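PDB 5HAX: nucleoporin NUP170 from Chaetomium thermophilum, which probably serves as a scaffold nucleoporin of the nuclear pore complex, combining a beta-propeller-like N-terminal region with a helical C-terminal region. Local coordinates for residues D25-C30 and T302-L307; C30-S35 and Q343-K348; P388-D393 and S407-G412. All coordinates share one frame; numbering follows the deposited sequence.

Interaction 1. Residues D25-C30 and T302-L307; sequences DLDSYC and TEASKL. With EDO (1,2-ethanediol), chain G.
D27 reaches from the short, weakly bonded helix 26-29 to the loop that leads into strand 307-313 and to the first residue of that strand, a worked example of one carboxylate holding consecutive backbone amides. Its CG lies anti to the carbonyl carbon (chi1 -69°), which carries both oxygens across. K306 N donates to D27 OD1 at 2.8 Å in a nearly straight bond (169°), and L307 N donates to D27 OD2 at 3.2 Å. Each oxygen uses its syn lone pair, so the two N-H groups enter the mouth of the carboxylate side by side. S305 N adds a weak, bent bond to OD1.

The tight part adjoins this grip. L307 CG comes within 3.3 Å of D27 OD2, while its CD1 packs 3.8 Å from C30 CB. L26, with CG anti to its backbone N, crosses L307 at about a right angle and sets its CB 3.9 Å from A304 CB. Between the L26 and E303 backbones a water donates to E303 O and accepts a weak bond from L26 N.

The side of exposed S305 and K306 is looser. A water links D25 OD1, D27 OD1 and S305 N. The extended K306 chain leads away, its NZ 5.5 Å from D27 OD1, too far for a salt bridge. An ethanediol, probably from the crystallisation liquor, donates to D27 O and C30 O.

So well supplied with donors, the D27 carboxylate is probably stabilised as the anion; a single side chain ties the N-terminal segment to backbone amides of 305-307, whatever side chains those carry.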
ATOM      1  N   ASP A  25      13.857  -8.653   0.879  1.00 41.33           N
ATOM      2  CA  ASP A  25      12.621  -9.071   0.238  1.00 42.16           C
ATOM      3  C   ASP A  25      11.893 -10.093   1.105  1.00 39.64           C
ATOM      4  O   ASP A  25      12.474 -10.725   1.991  1.00 40.03           O
ATOM      5  CB  ASP A  25      12.903  -9.664  -1.142  1.00 38.39           C
ATOM      6  CG  ASP A  25      13.874 -10.829  -1.092  1.00 47.54           C
ATOM      7  OD1 ASP A  25      13.416 -11.988  -1.060  1.00 55.81           O
ATOM      8  OD2 ASP A  25      15.099 -10.587  -1.080  1.00 56.90           O
ATOM      9  N   LEU A  26      10.595 -10.255   0.828  1.00 41.16           N
ATOM     10  CA  LEU A  26       9.749 -11.114   1.651  1.00 37.69           C
ATOM     11  C   LEU A  26      10.269 -12.547   1.690  1.00 41.94           C
ATOM     12  O   LEU A  26      10.287 -13.176   2.755  1.00 38.26           O
ATOM     13  CB  LEU A  26       8.314 -11.088   1.127  1.00 40.20           C
ATOM     14  CG  LEU A  26       7.288 -11.835   1.983  1.00 39.34           C
ATOM     15  CD1 LEU A  26       7.018 -11.063   3.262  1.00 41.94           C
ATOM     16  CD2 LEU A  26       6.001 -12.076   1.208  1.00 44.68           C
ATOM     17  N   ASP A  27      10.677 -13.090   0.536  1.00 43.53           N
ATOM     18  CA  ASP A  27      11.190 -14.459   0.497  1.00 41.86           C
ATOM     19  C   ASP A  27      12.371 -14.648   1.438  1.00 52.09           C
ATOM     20  O   ASP A  27      12.608 -15.763   1.918  1.00 46.22           O
ATOM     21  CB  ASP A  27      11.614 -14.835  -0.926  1.00 46.23           C
ATOM     22  CG  ASP A  27      10.441 -14.977  -1.878  1.00 48.02           C
ATOM     23  OD1 ASP A  27      10.666 -14.910  -3.105  1.00 51.16           O
ATOM     24  OD2 ASP A  27       9.297 -15.159  -1.411  1.00 47.14           O
ATOM     25  N   SER A  28      13.118 -13.578   1.719  1.00 37.96           N
ATOM     26  CA  SER A  28      14.370 -13.710   2.455  1.00 42.44           C
ATOM     27  C   SER A  28      14.156 -13.829   3.957  1.00 44.04           C
ATOM     28  O   SER A  28      14.966 -14.473   4.635  1.00 43.91           O
ATOM     29  CB  SER A  28      15.283 -12.520   2.161  1.00 44.49           C
ATOM     30  OG  SER A  28      15.608 -12.463   0.782  1.00 65.74           O
ATOM     31  N   TYR A  29      13.100 -13.219   4.501  1.00 41.35           N
ATOM     32  CA  TYR A  29      12.792 -13.351   5.919  1.00 43.80           C
ATOM     33  C   TYR A  29      11.549 -14.191   6.177  1.00 40.11           C
ATOM     34  O   TYR A  29      11.132 -14.317   7.335  1.00 44.96           O
ATOM     35  CB  TYR A  29      12.663 -11.966   6.578  1.00 43.20           C
ATOM     36  CG  TYR A  29      11.502 -11.089   6.154  1.00 38.02           C
ATOM     37  CD1 TYR A  29      11.675 -10.076   5.218  1.00 45.11           C
ATOM     38  CD2 TYR A  29      10.247 -11.234   6.732  1.00 41.34           C
ATOM     39  CE1 TYR A  29      10.623  -9.255   4.848  1.00 42.29           C
ATOM     40  CE2 TYR A  29       9.192 -10.420   6.369  1.00 42.57           C
ATOM     41  CZ  TYR A  29       9.385  -9.432   5.430  1.00 47.35           C
ATOM     42  OH  TYR A  29       8.332  -8.621   5.071  1.00 46.39           O
ATOM     43  N   CYS A  30      10.961 -14.784   5.136  1.00 43.14           N
ATOM     44  CA  CYS A  30       9.937 -15.811   5.288  1.00 44.72           C
ATOM     45  C   CYS A  30      10.420 -17.093   4.624  1.00 41.90           C
ATOM     46  O   CYS A  30       9.705 -17.692   3.815  1.00 45.79           O
ATOM     47  CB  CYS A  30       8.604 -15.354   4.686  1.00 43.88           C
ATOM     48  SG  CYS A  30       7.778 -14.037   5.606  1.00 44.42           S
ATOM     49  N   THR A 302       5.950  -7.956  -7.603  1.00 41.74           N
ATOM     50  CA  THR A 302       6.785  -6.834  -7.187  1.00 44.10           C
ATOM     51  C   THR A 302       7.265  -6.999  -5.753  1.00 45.98           C
ATOM     52  O   THR A 302       8.340  -6.500  -5.398  1.00 39.64           O
ATOM     53  CB  THR A 302       6.009  -5.524  -7.335  1.00 46.40           C
ATOM     54  OG1 THR A 302       4.800  -5.595  -6.569  1.00 53.40           O
ATOM     55  CG2 THR A 302       5.662  -5.272  -8.792  1.00 50.14           C
ATOM     56  N   GLU A 303       6.493  -7.698  -4.921  1.00 42.85           N
ATOM     57  CA  GLU A 303       6.817  -7.862  -3.510  1.00 42.03           C
ATOM     58  C   GLU A 303       7.673  -9.095  -3.252  1.00 38.21           C
ATOM     59  O   GLU A 303       8.575  -9.056  -2.408  1.00 38.70           O
ATOM     60  CB  GLU A 303       5.528  -7.938  -2.685  1.00 34.92           C
ATOM     61  CG  GLU A 303       5.755  -7.991  -1.181  1.00 39.51           C
ATOM     62  CD  GLU A 303       4.479  -7.775  -0.385  1.00 37.78           C
ATOM     63  OE1 GLU A 303       3.384  -7.828  -0.983  1.00 38.21           O
ATOM     64  OE2 GLU A 303       4.570  -7.547   0.837  1.00 40.70           O
ATOM     65  N   ALA A 304       7.412 -10.189  -3.965  1.00 37.39           N
ATOM     66  CA  ALA A 304       8.133 -11.434  -3.741  1.00 38.12           C
ATOM     67  C   ALA A 304       8.075 -12.282  -5.001  1.00 44.95           C
ATOM     68  O   ALA A 304       7.052 -12.311  -5.691  1.00 44.44           O
ATOM     69  CB  ALA A 304       7.546 -12.204  -2.554  1.00 42.72           C
ATOM     70  N   SER A 305       9.177 -12.976  -5.288  1.00 45.56           N
ATOM     71  CA  SER A 305       9.249 -13.828  -6.469  1.00 50.30           C
ATOM     72  C   SER A 305       8.571 -15.173  -6.231  1.00 41.14           C
ATOM     73  O   SER A 305       7.735 -15.606  -7.033  1.00 42.58           O
ATOM     74  CB  SER A 305      10.709 -14.039  -6.870  1.00 50.14           C
ATOM     75  OG  SER A 305      10.818 -15.006  -7.897  1.00 52.15           O
ATOM     76  N   LYS A 306       8.921 -15.846  -5.136  1.00 43.26           N
ATOM     77  CA  LYS A 306       8.453 -17.203  -4.875  1.00 44.98           C
ATOM     78  C   LYS A 306       7.092 -17.231  -4.184  1.00 46.49           C
ATOM     79  O   LYS A 306       6.163 -17.882  -4.674  1.00 42.40           O
ATOM     80  CB  LYS A 306       9.493 -17.949  -4.033  1.00 48.80           C
ATOM     81  CG  LYS A 306      10.814 -18.177  -4.756  1.00 54.60           C
ATOM     82  CD  LYS A 306      11.901 -18.651  -3.805  1.00 80.55           C
ATOM     83  CE  LYS A 306      13.242 -18.768  -4.515  1.00 99.49           C
ATOM     84  NZ  LYS A 306      14.361 -19.019  -3.566  1.00 94.54           N
ATOM     85  N   LEU A 307       6.952 -16.537  -3.055  1.00 40.65           N
ATOM     86  CA  LEU A 307       5.703 -16.564  -2.299  1.00 39.03           C
ATOM     87  C   LEU A 307       4.613 -15.842  -3.080  1.00 36.96           C
ATOM     88  O   LEU A 307       4.675 -14.624  -3.273  1.00 39.79           O
ATOM     89  CB  LEU A 307       5.901 -15.938  -0.922  1.00 42.91           C
ATOM     90  CG  LEU A 307       6.818 -16.717   0.024  1.00 43.01           C
ATOM     91  CD1 LEU A 307       7.035 -15.936   1.310  1.00 44.50           C
ATOM     92  CD2 LEU A 307       6.252 -18.100   0.327  1.00 38.89           C
TER
HETATM   93  C1  EDO G 905      10.626 -18.400   0.050  1.00 59.90           C
HETATM   94  O1  EDO G 905      11.677 -18.052   0.957  1.00 54.06           O
HETATM   95  C2  EDO G 905       9.949 -19.683   0.519  1.00 51.17           C
HETATM   96  O2  EDO G 905       9.525 -19.529   1.879  1.00 62.03           O
HETATM   97  O   HOH W   1      11.788 -12.316  -3.782  1.00 47.24           O
HETATM   98  O   HOH W   2       9.306  -7.755   0.002  1.00 40.00           O

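Interaction 2. Residues C30-S35 and Q343-K348; sequences CRPGAS and QLQFVK. With EDO (1,2-ethanediol), chain G.
The F346 ring lies over the junction where strand 33-35 joins the edge of a propeller sheet, running parallel to strand 341-348. With CG anti to the backbone N (chi1 172°), the ring slides under C30, whose CB stands 4.0 Å from the F346 ring centroid in a CH-pi contact over the face. C30 SG comes in obliquely, 3.7 Å from F346 CE1, as a sulfur-aromatic contact. S35 CB meets the ring at its edge, near CZ.

K348 lies on the same face as F346 and S35. Its chain bends at chi2 (67°) and again at chi4, passing its CE 3.5 Å from S35 OG on the way to a salt bridge with E427 and cation-pi contacts with Y38 and Y425. S35 OG itself bonds to D37. Q345, bent at chi2, runs alongside P32 and forms a classic beta bulge with F346.

G33 adopts angles that would jam any CB against the preceding carbonyl oxygen. Three backbone bonds, G33 N to Q345 O, V347 N to G33 O and S35 N to V347 O, set the strand's register; the F346 ring gives C30 and S35 an apolar surface, and the buried, probably charged K348 ammonium is met by E427.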
ATOM      1  N   CYS A  30      10.961 -14.784   5.136  1.00 43.14           N
ATOM      2  CA  CYS A  30       9.937 -15.811   5.288  1.00 44.72           C
ATOM      3  C   CYS A  30      10.420 -17.093   4.624  1.00 41.90           C
ATOM      4  O   CYS A  30       9.705 -17.692   3.815  1.00 45.79           O
ATOM      5  CB  CYS A  30       8.604 -15.354   4.686  1.00 43.88           C
ATOM      6  SG  CYS A  30       7.778 -14.037   5.606  1.00 44.42           S
ATOM      7  N   ARG A  31      11.641 -17.508   4.953  1.00 44.56           N
ATOM      8  CA  ARG A  31      12.208 -18.712   4.374  1.00 54.63           C
ATOM      9  C   ARG A  31      11.462 -19.940   4.884  1.00 44.64           C
ATOM     10  O   ARG A  31      10.759 -19.872   5.896  1.00 44.26           O
ATOM     11  CB  ARG A  31      13.692 -18.819   4.717  1.00 47.49           C
ATOM     12  CG  ARG A  31      14.583 -17.843   3.965  1.00 48.52           C
ATOM     13  CD  ARG A  31      15.980 -17.832   4.551  1.00 52.77           C
ATOM     14  NE  ARG A  31      15.987 -17.290   5.907  1.00 52.27           N
ATOM     15  CZ  ARG A  31      16.967 -17.472   6.787  1.00 55.69           C
ATOM     16  NH1 ARG A  31      18.032 -18.195   6.465  1.00 63.79           N
ATOM     17  NH2 ARG A  31      16.877 -16.935   7.997  1.00 55.49           N
ATOM     18  N   PRO A  32      11.595 -21.073   4.196  1.00 43.93           N
ATOM     19  CA  PRO A  32      10.906 -22.294   4.635  1.00 43.42           C
ATOM     20  C   PRO A  32      11.128 -22.567   6.115  1.00 43.20           C
ATOM     21  O   PRO A  32      12.260 -22.587   6.603  1.00 48.42           O
ATOM     22  CB  PRO A  32      11.526 -23.380   3.754  1.00 49.34           C
ATOM     23  CG  PRO A  32      11.922 -22.662   2.508  1.00 50.16           C
ATOM     24  CD  PRO A  32      12.328 -21.276   2.933  1.00 42.79           C
ATOM     25  N   GLY A  33      10.025 -22.764   6.833  1.00 45.91           N
ATOM     26  CA  GLY A  33      10.046 -22.873   8.280  1.00 46.68           C
ATOM     27  C   GLY A  33       8.846 -22.182   8.894  1.00 42.65           C
ATOM     28  O   GLY A  33       7.783 -22.129   8.270  1.00 41.35           O
ATOM     29  N   ALA A  34       8.992 -21.637  10.100  1.00 44.40           N
ATOM     30  CA  ALA A  34       7.873 -20.995  10.774  1.00 44.71           C
ATOM     31  C   ALA A  34       8.394 -19.927  11.725  1.00 45.13           C
ATOM     32  O   ALA A  34       9.582 -19.878  12.051  1.00 47.30           O
ATOM     33  CB  ALA A  34       7.019 -22.018  11.529  1.00 39.80           C
ATOM     34  N   SER A  35       7.477 -19.071  12.174  1.00 43.75           N
ATOM     35  CA  SER A  35       7.818 -17.981  13.075  1.00 38.64           C
ATOM     36  C   SER A  35       6.623 -17.638  13.952  1.00 38.06           C
ATOM     37  O   SER A  35       5.468 -17.795  13.547  1.00 40.76           O
ATOM     38  CB  SER A  35       8.262 -16.734  12.300  1.00 37.41           C
ATOM     39  OG  SER A  35       8.322 -15.602  13.151  1.00 40.21           O
ATOM     40  N   GLN A 343       3.023 -24.934  -3.158  1.00 44.08           N
ATOM     41  CA  GLN A 343       3.489 -25.625  -1.963  1.00 42.54           C
ATOM     42  C   GLN A 343       3.457 -24.693  -0.764  1.00 42.89           C
ATOM     43  O   GLN A 343       3.886 -23.537  -0.850  1.00 43.39           O
ATOM     44  CB  GLN A 343       4.912 -26.161  -2.166  1.00 45.93           C
ATOM     45  CG  GLN A 343       5.468 -26.919  -0.974  1.00 65.27           C
ATOM     46  CD  GLN A 343       6.869 -27.442  -1.224  1.00 73.46           C
ATOM     47  OE1 GLN A 343       7.350 -27.445  -2.357  1.00 80.43           O
ATOM     48  NE2 GLN A 343       7.533 -27.883  -0.163  1.00 75.88           N
ATOM     49  N   LEU A 344       2.954 -25.206   0.358  1.00 37.77           N
ATOM     50  CA  LEU A 344       3.028 -24.479   1.618  1.00 42.94           C
ATOM     51  C   LEU A 344       4.462 -24.504   2.134  1.00 50.23           C
ATOM     52  O   LEU A 344       4.998 -25.571   2.449  1.00 50.05           O
ATOM     53  CB  LEU A 344       2.073 -25.084   2.643  1.00 42.21           C
ATOM     54  CG  LEU A 344       2.219 -24.558   4.075  1.00 50.47           C
ATOM     55  CD1 LEU A 344       2.157 -23.037   4.108  1.00 51.54           C
ATOM     56  CD2 LEU A 344       1.148 -25.153   4.975  1.00 53.54           C
ATOM     57  N   GLN A 345       5.078 -23.327   2.224  1.00 46.79           N
ATOM     58  CA  GLN A 345       6.487 -23.183   2.570  1.00 48.99           C
ATOM     59  C   GLN A 345       6.721 -22.629   3.965  1.00 49.47           C
ATOM     60  O   GLN A 345       7.607 -23.112   4.672  1.00 48.12           O
ATOM     61  CB  GLN A 345       7.181 -22.260   1.558  1.00 54.36           C
ATOM     62  CG  GLN A 345       7.285 -22.821   0.148  1.00 65.17           C
ATOM     63  CD  GLN A 345       8.402 -23.835   0.002  1.00 63.03           C
ATOM     64  OE1 GLN A 345       8.924 -24.349   0.991  1.00 70.77           O
ATOM     65  NE2 GLN A 345       8.781 -24.122  -1.237  1.00 62.20           N
ATOM     66  N   PHE A 346       5.951 -21.623   4.377  1.00 43.30           N
ATOM     67  CA  PHE A 346       6.216 -20.878   5.599  1.00 42.05           C
ATOM     68  C   PHE A 346       4.908 -20.587   6.319  1.00 36.95           C
ATOM     69  O   PHE A 346       3.890 -20.313   5.678  1.00 44.70           O
ATOM     70  CB  PHE A 346       6.954 -19.570   5.279  1.00 38.76           C
ATOM     71  CG  PHE A 346       7.093 -18.651   6.452  1.00 38.98           C
ATOM     72  CD1 PHE A 346       6.197 -17.612   6.643  1.00 40.13           C
ATOM     73  CD2 PHE A 346       8.120 -18.820   7.362  1.00 39.93           C
ATOM     74  CE1 PHE A 346       6.323 -16.764   7.723  1.00 38.74           C
ATOM     75  CE2 PHE A 346       8.251 -17.976   8.444  1.00 44.33           C
ATOM     76  CZ  PHE A 346       7.351 -16.946   8.627  1.00 38.89           C
ATOM     77  N   VAL A 347       4.942 -20.640   7.652  1.00 38.52           N
ATOM     78  CA  VAL A 347       3.767 -20.398   8.486  1.00 36.62           C
ATOM     79  C   VAL A 347       4.120 -19.352   9.534  1.00 38.29           C
ATOM     80  O   VAL A 347       5.111 -19.501  10.256  1.00 42.65           O
ATOM     81  CB  VAL A 347       3.275 -21.686   9.177  1.00 41.92           C
ATOM     82  CG1 VAL A 347       2.044 -21.393  10.034  1.00 41.70           C
ATOM     83  CG2 VAL A 347       2.970 -22.767   8.154  1.00 40.73           C
ATOM     84  N   LYS A 348       3.295 -18.308   9.630  1.00 33.73           N
ATOM     85  CA  LYS A 348       3.351 -17.365  10.742  1.00 37.29           C
ATOM     86  C   LYS A 348       2.243 -17.730  11.723  1.00 38.59           C
ATOM     87  O   LYS A 348       1.055 -17.584  11.412  1.00 37.64           O
ATOM     88  CB  LYS A 348       3.208 -15.922  10.257  1.00 35.74           C
ATOM     89  CG  LYS A 348       3.484 -14.874  11.341  1.00 34.20           C
ATOM     90  CD  LYS A 348       4.951 -14.884  11.784  1.00 36.29           C
ATOM     91  CE  LYS A 348       5.166 -14.153  13.104  1.00 44.54           C
ATOM     92  NZ  LYS A 348       5.344 -12.686  12.933  1.00 40.42           N
TER
HETATM   93  C1  EDO G 905      10.626 -18.400   0.050  1.00 59.90           C
HETATM   94  O1  EDO G 905      11.677 -18.052   0.957  1.00 54.06           O
HETATM   95  C2  EDO G 905       9.949 -19.683   0.519  1.00 51.17           C
HETATM   96  O2  EDO G 905       9.525 -19.529   1.879  1.00 62.03           O

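Interaction 3. Residues P388-D393 and S407-G412; sequences PGYFFD and SAPDTG
An antiparallel beta hairpin, strands 390-395 and 403-409, forms the centre of this buried contact within the propeller. F391 and S407 make a hydrogen-bonded pair: F391 N donates to S407 O at 3.0 Å, almost straight (167°), and S407 N returns the bond to F391 O at 3.1 Å. Both acceptors are met in their carbonyl planes.

S407 OG occupies the crowded position between its backbone N and carbonyl carbon (chi1 62°). There it lies in the plane of the F391 ring, at its edge, 3.7 Å from F391 CD2. Beyond the pair, Y390 turns the edge of its ring to A408, with Y390 CD1 3.8 Å from A408 CB. P409 closes the end of the contact, its CG 3.5 Å from P388 O and its CD packed against the G389 backbone. An alanine at P409 would remove CG and CD, and so would probably loosen the packing against P388 and G389.

The next shell explains these positions. G389 and Y390 form a classic beta bulge facing F386, after a cis peptide bond that precedes P388. G389 has backbone angles that would push a CB against the preceding carbonyl oxygen, and such a CB would also crowd P409 CG.

Further out, E427 bonds to S407 OG, while E462 takes Y390 OH with one oxygen and T411 OG1 with the other, linking the hairpin to the following helix. D410 caps the start of that helix, and its OD2 also meets R413 NE in a salt bridge. On the hairpin side, P388 CD lies 3.4 Å above the plane of the Y390 ring, offset toward its rim.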
ATOM      1  N   PRO A 388       3.026  -3.693   2.478  1.00 37.04           N
ATOM      2  CA  PRO A 388       4.077  -4.716   2.493  1.00 38.42           C
ATOM      3  C   PRO A 388       3.864  -5.808   3.545  1.00 39.81           C
ATOM      4  O   PRO A 388       4.833  -6.460   3.939  1.00 37.68           O
ATOM      5  CB  PRO A 388       5.326  -3.899   2.809  1.00 41.81           C
ATOM      6  CG  PRO A 388       4.822  -2.849   3.740  1.00 42.90           C
ATOM      7  CD  PRO A 388       3.389  -2.552   3.336  1.00 39.95           C
ATOM      8  N   GLY A 389       2.625  -6.005   3.995  1.00 40.27           N
ATOM      9  CA  GLY A 389       2.330  -7.063   4.946  1.00 36.05           C
ATOM     10  C   GLY A 389       1.372  -6.677   6.057  1.00 40.99           C
ATOM     11  O   GLY A 389       1.223  -7.424   7.029  1.00 44.17           O
ATOM     12  N   TYR A 390       0.723  -5.521   5.934  1.00 37.71           N
ATOM     13  CA  TYR A 390      -0.278  -5.110   6.913  1.00 37.58           C
ATOM     14  C   TYR A 390      -1.382  -6.160   6.994  1.00 35.41           C
ATOM     15  O   TYR A 390      -2.012  -6.482   5.985  1.00 37.30           O
ATOM     16  CB  TYR A 390      -0.868  -3.753   6.524  1.00 35.99           C
ATOM     17  CG  TYR A 390       0.142  -2.653   6.271  1.00 36.66           C
ATOM     18  CD1 TYR A 390       1.318  -2.563   7.011  1.00 36.79           C
ATOM     19  CD2 TYR A 390      -0.085  -1.698   5.286  1.00 38.97           C
ATOM     20  CE1 TYR A 390       2.234  -1.550   6.774  1.00 36.81           C
ATOM     21  CE2 TYR A 390       0.821  -0.685   5.043  1.00 44.38           C
ATOM     22  CZ  TYR A 390       1.977  -0.613   5.789  1.00 39.59           C
ATOM     23  OH  TYR A 390       2.878   0.399   5.536  1.00 41.62           O
ATOM     24  N   PHE A 391      -1.622  -6.683   8.196  1.00 33.77           N
ATOM     25  CA  PHE A 391      -2.512  -7.821   8.407  1.00 32.61           C
ATOM     26  C   PHE A 391      -3.647  -7.418   9.340  1.00 33.83           C
ATOM     27  O   PHE A 391      -3.399  -6.946  10.453  1.00 36.38           O
ATOM     28  CB  PHE A 391      -1.730  -9.007   8.982  1.00 33.63           C
ATOM     29  CG  PHE A 391      -2.585 -10.184   9.372  1.00 35.58           C
ATOM     30  CD1 PHE A 391      -3.471 -10.747   8.471  1.00 37.01           C
ATOM     31  CD2 PHE A 391      -2.475 -10.744  10.634  1.00 40.99           C
ATOM     32  CE1 PHE A 391      -4.248 -11.835   8.829  1.00 36.19           C
ATOM     33  CE2 PHE A 391      -3.246 -11.832  10.995  1.00 38.01           C
ATOM     34  CZ  PHE A 391      -4.131 -12.379  10.089  1.00 36.19           C
ATOM     35  N   PHE A 392      -4.885  -7.609   8.883  1.00 31.73           N
ATOM     36  CA  PHE A 392      -6.089  -7.381   9.679  1.00 34.20           C
ATOM     37  C   PHE A 392      -6.816  -8.705   9.856  1.00 34.45           C
ATOM     38  O   PHE A 392      -7.130  -9.373   8.866  1.00 36.85           O
ATOM     39  CB  PHE A 392      -7.026  -6.373   9.002  1.00 30.67           C
ATOM     40  CG  PHE A 392      -6.505  -4.962   8.979  1.00 35.48           C
ATOM     41  CD1 PHE A 392      -7.043  -4.001   9.814  1.00 43.74           C
ATOM     42  CD2 PHE A 392      -5.492  -4.593   8.110  1.00 39.08           C
ATOM     43  CE1 PHE A 392      -6.576  -2.699   9.792  1.00 42.06           C
ATOM     44  CE2 PHE A 392      -5.019  -3.292   8.085  1.00 40.37           C
ATOM     45  CZ  PHE A 392      -5.563  -2.347   8.926  1.00 38.60           C
ATOM     46  N   ASP A 393      -7.096  -9.079  11.107  1.00 33.07           N
ATOM     47  CA  ASP A 393      -7.805 -10.320  11.416  1.00 36.40           C
ATOM     48  C   ASP A 393      -8.992 -10.018  12.317  1.00 35.00           C
ATOM     49  O   ASP A 393      -8.828  -9.434  13.393  1.00 36.11           O
ATOM     50  CB  ASP A 393      -6.883 -11.338  12.091  1.00 35.61           C
ATOM     51  CG  ASP A 393      -7.524 -12.712  12.215  1.00 39.08           C
ATOM     52  OD1 ASP A 393      -8.609 -12.922  11.635  1.00 41.66           O
ATOM     53  OD2 ASP A 393      -6.940 -13.587  12.882  1.00 38.75           O
ATOM     54  N   SER A 407      -1.401  -6.029  12.597  1.00 34.07           N
ATOM     55  CA  SER A 407       0.044  -6.142  12.722  1.00 35.94           C
ATOM     56  C   SER A 407       0.709  -5.661  11.441  1.00 36.26           C
ATOM     57  O   SER A 407       0.098  -5.612  10.370  1.00 37.01           O
ATOM     58  CB  SER A 407       0.479  -7.584  13.027  1.00 41.24           C
ATOM     59  OG  SER A 407       0.105  -8.462  11.979  1.00 39.29           O
ATOM     60  N   ALA A 408       1.978  -5.307  11.571  1.00 39.67           N
ATOM     61  CA  ALA A 408       2.799  -4.863  10.458  1.00 38.09           C
ATOM     62  C   ALA A 408       4.171  -5.495  10.601  1.00 39.35           C
ATOM     63  O   ALA A 408       4.555  -5.911  11.700  1.00 37.54           O
ATOM     64  CB  ALA A 408       2.928  -3.335  10.421  1.00 37.76           C
ATOM     65  N   PRO A 409       4.931  -5.591   9.511  1.00 37.18           N
ATOM     66  CA  PRO A 409       6.326  -6.017   9.643  1.00 41.99           C
ATOM     67  C   PRO A 409       7.079  -5.043  10.531  1.00 40.84           C
ATOM     68  O   PRO A 409       6.810  -3.840  10.524  1.00 41.70           O
ATOM     69  CB  PRO A 409       6.851  -5.995   8.200  1.00 37.98           C
ATOM     70  CG  PRO A 409       5.644  -5.963   7.331  1.00 44.48           C
ATOM     71  CD  PRO A 409       4.580  -5.272   8.117  1.00 42.24           C
ATOM     72  N   ASP A 410       8.016  -5.572  11.321  1.00 40.41           N
ATOM     73  CA  ASP A 410       8.899  -4.721  12.117  1.00 41.07           C
ATOM     74  C   ASP A 410      10.004  -4.237  11.183  1.00 43.22           C
ATOM     75  O   ASP A 410      11.144  -4.707  11.209  1.00 40.18           O
ATOM     76  CB  ASP A 410       9.447  -5.468  13.326  1.00 45.39           C
ATOM     77  CG  ASP A 410      10.062  -4.533  14.356  1.00 44.55           C
ATOM     78  OD1 ASP A 410      10.466  -3.414  13.982  1.00 42.68           O
ATOM     79  OD2 ASP A 410      10.133  -4.912  15.543  1.00 40.10           O
ATOM     80  N   THR A 411       9.636  -3.277  10.328  1.00 41.99           N
ATOM     81  CA  THR A 411      10.547  -2.790   9.297  1.00 40.02           C
ATOM     82  C   THR A 411      11.875  -2.339   9.889  1.00 36.47           C
ATOM     83  O   THR A 411      12.939  -2.589   9.311  1.00 40.36           O
ATOM     84  CB  THR A 411       9.890  -1.644   8.528  1.00 46.19           C
ATOM     85  OG1 THR A 411       8.616  -2.073   8.032  1.00 42.64           O
ATOM     86  CG2 THR A 411      10.762  -1.197   7.359  1.00 43.72           C
ATOM     87  N   GLY A 412      11.834  -1.679  11.047  1.00 41.18           N
ATOM     88  CA  GLY A 412      13.065  -1.206  11.662  1.00 43.24           C
ATOM     89  C   GLY A 412      13.994  -2.337  12.061  1.00 50.04           C
ATOM     90  O   GLY A 412      15.206  -2.263  11.848  1.00 49.40           O
TER

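From the N terminus, 25-30 first closes a loop of some 270 residues onto 302-307 (interaction 1). C30 passes directly into interaction 2, which closes a still longer loop onto 343-348. The two cross rather than nest, the order along the chain being 25-30, 30-35, 302-307, 343-348, and one ethanediol touches both. Interaction 3 follows in series, a local hairpin with its segments 13 residues apart. It meets interaction 1 where E303, its carboxylate held by S387 and R385, packs against P388. E427 lies between it and interaction 2, salt-bridged to K348 and hydrogen-bonded to S407. Interactions 1 and 2 fasten the N-terminal segment to the sheet holding 307-313 and 341-348; interaction 3 joins two strands of another.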